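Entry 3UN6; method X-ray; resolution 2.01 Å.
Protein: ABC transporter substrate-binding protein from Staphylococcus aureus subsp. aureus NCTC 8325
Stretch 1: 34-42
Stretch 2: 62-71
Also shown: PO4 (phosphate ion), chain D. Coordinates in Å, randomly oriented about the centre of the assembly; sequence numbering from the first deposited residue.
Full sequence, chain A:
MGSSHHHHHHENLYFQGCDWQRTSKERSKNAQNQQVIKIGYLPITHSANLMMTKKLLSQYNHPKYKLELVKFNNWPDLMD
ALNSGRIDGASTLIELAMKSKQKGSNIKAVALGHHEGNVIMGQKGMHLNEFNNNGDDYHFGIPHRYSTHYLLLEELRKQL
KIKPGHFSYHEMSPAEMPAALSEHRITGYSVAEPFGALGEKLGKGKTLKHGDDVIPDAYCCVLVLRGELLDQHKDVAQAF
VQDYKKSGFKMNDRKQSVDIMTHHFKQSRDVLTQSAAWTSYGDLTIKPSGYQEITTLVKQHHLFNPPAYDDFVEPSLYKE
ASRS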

# COMPACT_ATOMS: atom_id res chain seq x y z
N GLN A 34 -4.39 25.69 -15.57
CA GLN A 34 -4.81 25.29 -14.18
C GLN A 34 -3.80 24.34 -13.48
O GLN A 34 -3.22 23.47 -14.13
CB GLN A 34 -6.22 24.68 -14.19
CG GLN A 34 -6.35 23.43 -15.01
CD GLN A 34 -7.79 23.08 -15.36
OE1 GLN A 34 -8.16 21.91 -15.36
NE2 GLN A 34 -8.60 24.09 -15.66
N GLN A 35 -3.64 24.55 -12.17
CA GLN A 35 -2.70 23.82 -11.30
C GLN A 35 -2.61 22.30 -11.53
O GLN A 35 -3.61 21.58 -11.46
CB GLN A 35 -3.10 24.07 -9.84
CG GLN A 35 -2.19 23.49 -8.78
CD GLN A 35 -0.90 24.26 -8.61
OE1 GLN A 35 -0.60 25.19 -9.35
NE2 GLN A 35 -0.13 23.87 -7.60
N VAL A 36 -1.39 21.82 -11.76
CA VAL A 36 -1.12 20.41 -11.99
C VAL A 36 -0.63 19.76 -10.70
O VAL A 36 0.30 20.26 -10.07
CB VAL A 36 -0.03 20.21 -13.07
CG1 VAL A 36 0.25 18.72 -13.28
CG2 VAL A 36 -0.44 20.88 -14.39
N ILE A 37 -1.29 18.68 -10.29
CA ILE A 37 -0.87 17.92 -9.12
C ILE A 37 -0.32 16.63 -9.67
O ILE A 37 -1.01 15.91 -10.39
CB ILE A 37 -2.04 17.60 -8.17
CG1 ILE A 37 -2.77 18.88 -7.77
CG2 ILE A 37 -1.54 16.88 -6.95
CD1 ILE A 37 -3.98 18.65 -6.88
N LYS A 38 0.94 16.35 -9.35
CA LYS A 38 1.61 15.10 -9.76
C LYS A 38 1.66 14.15 -8.58
O LYS A 38 2.26 14.46 -7.53
CB LYS A 38 3.05 15.35 -10.18
CG LYS A 38 3.31 15.99 -11.51
CD LYS A 38 4.85 15.88 -11.78
CE LYS A 38 5.29 16.22 -13.19
NZ LYS A 38 5.29 17.67 -13.51
N ILE A 39 1.08 12.96 -8.74
CA ILE A 39 1.03 12.00 -7.65
C ILE A 39 1.64 10.71 -8.09
O ILE A 39 1.29 10.15 -9.15
CB ILE A 39 -0.41 11.70 -7.19
CG1 ILE A 39 -1.17 12.97 -6.78
CG2 ILE A 39 -0.41 10.67 -6.05
CD1 ILE A 39 -0.68 13.67 -5.53
N GLY A 40 2.55 10.21 -7.26
CA GLY A 40 3.26 8.97 -7.54
C GLY A 40 2.62 7.70 -7.01
O GLY A 40 1.97 7.70 -5.96
N TYR A 41 2.83 6.59 -7.73
CA TYR A 41 2.29 5.32 -7.32
C TYR A 41 2.99 4.12 -7.94
O TYR A 41 3.70 4.24 -8.95
CB TYR A 41 0.81 5.22 -7.78
CG TYR A 41 0.66 5.02 -9.26
CD1 TYR A 41 0.79 6.08 -10.15
CD2 TYR A 41 0.40 3.76 -9.79
CE1 TYR A 41 0.67 5.89 -11.52
CE2 TYR A 41 0.28 3.56 -11.16
CZ TYR A 41 0.41 4.64 -12.01
OH TYR A 41 0.29 4.45 -13.36
N LEU A 42 2.74 2.97 -7.31
CA LEU A 42 3.08 1.66 -7.84
C LEU A 42 1.76 1.03 -8.30
O LEU A 42 0.69 1.30 -7.67
CB LEU A 42 3.79 0.79 -6.81
CG LEU A 42 5.32 0.83 -6.74
CD1 LEU A 42 5.87 2.18 -6.17
CD2 LEU A 42 5.81 -0.37 -5.88
N HIS A 62 -15.24 21.52 -16.27
CA HIS A 62 -14.06 22.31 -15.92
C HIS A 62 -13.52 21.88 -14.57
O HIS A 62 -13.93 22.40 -13.53
CB HIS A 62 -14.36 23.81 -15.94
CG HIS A 62 -14.48 24.38 -17.32
ND1 HIS A 62 -13.39 24.84 -18.03
CD2 HIS A 62 -15.56 24.57 -18.12
CE1 HIS A 62 -13.79 25.29 -19.20
NE2 HIS A 62 -15.10 25.13 -19.29
N PRO A 63 -12.60 20.90 -14.57
CA PRO A 63 -12.01 20.41 -13.33
C PRO A 63 -11.20 21.50 -12.64
O PRO A 63 -10.63 22.38 -13.31
CB PRO A 63 -11.10 19.27 -13.81
CG PRO A 63 -10.78 19.60 -15.21
CD PRO A 63 -11.98 20.30 -15.76
N LYS A 64 -11.13 21.43 -11.32
CA LYS A 64 -10.43 22.44 -10.52
C LYS A 64 -8.89 22.33 -10.51
O LYS A 64 -8.21 23.24 -10.05
CB LYS A 64 -10.97 22.43 -9.08
CG LYS A 64 -12.45 22.77 -9.00
CD LYS A 64 -12.97 22.81 -7.57
CE LYS A 64 -14.43 23.24 -7.53
NZ LYS A 64 -14.95 23.32 -6.14
N TYR A 65 -8.36 21.23 -11.03
CA TYR A 65 -6.92 20.99 -11.09
C TYR A 65 -6.69 19.92 -12.15
O TYR A 65 -7.66 19.37 -12.71
CB TYR A 65 -6.40 20.49 -9.72
CG TYR A 65 -7.11 19.22 -9.24
CD1 TYR A 65 -6.53 17.97 -9.39
CD2 TYR A 65 -8.39 19.28 -8.69
CE1 TYR A 65 -7.20 16.81 -8.98
CE2 TYR A 65 -9.06 18.13 -8.29
CZ TYR A 65 -8.48 16.91 -8.44
OH TYR A 65 -9.18 15.80 -8.04
N LYS A 66 -5.43 19.65 -12.47
CA LYS A 66 -5.05 18.58 -13.38
C LYS A 66 -4.30 17.56 -12.53
O LYS A 66 -3.48 17.92 -11.67
CB LYS A 66 -4.14 19.06 -14.49
CG LYS A 66 -4.74 20.09 -15.40
CD LYS A 66 -3.77 20.45 -16.52
CE LYS A 66 -4.31 21.60 -17.34
NZ LYS A 66 -3.36 22.03 -18.40
N LEU A 67 -4.60 16.29 -12.75
CA LEU A 67 -3.98 15.22 -12.01
C LEU A 67 -3.09 14.41 -12.94
O LEU A 67 -3.56 13.83 -13.93
CB LEU A 67 -5.06 14.33 -11.38
CG LEU A 67 -4.64 13.14 -10.52
CD1 LEU A 67 -3.69 13.56 -9.40
CD2 LEU A 67 -5.87 12.46 -9.97
N GLU A 68 -1.79 14.40 -12.64
CA GLU A 68 -0.84 13.61 -13.41
C GLU A 68 -0.39 12.48 -12.51
O GLU A 68 0.13 12.73 -11.41
CB GLU A 68 0.36 14.45 -13.87
CG GLU A 68 1.50 13.59 -14.44
CD GLU A 68 2.59 14.39 -15.13
OE1 GLU A 68 3.68 13.82 -15.36
OE2 GLU A 68 2.36 15.59 -15.45
N LEU A 69 -0.61 11.25 -12.96
CA LEU A 69 -0.21 10.07 -12.20
C LEU A 69 1.14 9.57 -12.73
O LEU A 69 1.28 9.21 -13.90
CB LEU A 69 -1.28 8.99 -12.32
CG LEU A 69 -2.68 9.35 -11.83
CD1 LEU A 69 -3.63 8.20 -12.13
CD2 LEU A 69 -2.68 9.67 -10.33
N VAL A 70 2.13 9.53 -11.85
CA VAL A 70 3.50 9.16 -12.22
C VAL A 70 3.84 7.77 -11.64
O VAL A 70 3.87 7.59 -10.40
CB VAL A 70 4.48 10.24 -11.69
CG1 VAL A 70 5.92 9.96 -12.12
CG2 VAL A 70 4.03 11.64 -12.16
N LYS A 71 4.10 6.81 -12.52
CA LYS A 71 4.35 5.41 -12.13
C LYS A 71 5.80 5.06 -11.80
O LYS A 71 6.72 5.43 -12.52
CB LYS A 71 3.88 4.46 -13.23
CG LYS A 71 3.96 3.00 -12.83
CD LYS A 71 3.45 2.05 -13.90
CE LYS A 71 4.45 1.91 -15.03
NZ LYS A 71 4.00 0.86 -15.97
P PO4 D . 5.33 0.91 -19.49
O1 PO4 D . 4.94 -0.46 -19.97
O2 PO4 D . 4.08 1.75 -19.33
O3 PO4 D . 6.01 0.81 -18.15
O4 PO4 D . 6.24 1.55 -20.51
O HOH W 1 0.86 6.80 -15.11

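The two stretches pair as neighbouring parallel β-strands, 36-41 and 66-71, held by a continuous backbone ladder and by side chains packed on both faces of the sheet. Six hydrogen bonds form the ladder. Lys-66 N donates to Gln-35 O (2.8 Å), and Ile-37 N donates to Lys-66 O (2.7 Å). Glu-68 N then reaches Ile-37 O (2.8 Å), and Ile-39 N reaches Glu-68 O (2.8 Å). Val-70 N to Ile-39 O (2.9 Å) and Tyr-41 N to Val-70 O (3.0 Å) complete it. Lys-66, Glu-68 and Val-70 each use both N and O, bonding to two residues of the first stretch, as is typical of parallel pairing. Most of the same carbonyls also receive a CA-H; the CA of Gly-40 is 3.2 Å from Val-70 O.

The face carrying Ile-37, Ile-39, Tyr-41, Leu-67 and Leu-69 is largely apolar, apart from the exposed Lys-71 at its end, whose NZ hydrogen-bonds to O3 of the phosphate (3.0 Å). Ile-39 CG1 packs 3.7 Å from Leu-67 CD1. Ile-37 CD1 extends to Tyr-65 CD1, at 3.6 Å, just before the second strand. Both isoleucines are buried, where their branched aliphatic side chains suit a strand. Tyr-41, with chi1 in p, brings its ring back to the second stretch: its CE1 is 3.7 Å from Leu-69 CB. Lys-71 CA sits over one ring face, 4.1 Å from the centroid of the Tyr-41 ring, as a CH-pi contact. A water joins Tyr-41 OH (3.0 Å) to Leu-69 O (2.7 Å), so the hydroxyl has a polar partner.

The other face, with Val-36, Lys-38, Lys-66, Glu-68 and Val-70, is more exposed and suits charged groups. Lys-38 NZ and Glu-68 OE2 are 4.1 Å apart, beyond a salt bridge, but their opposite charges are favourably placed. Lys-66 lays its aliphatic chain alongside Val-36, with CD 4.0 Å from Val-36 CG2. The pairing buries 891 Å² in total.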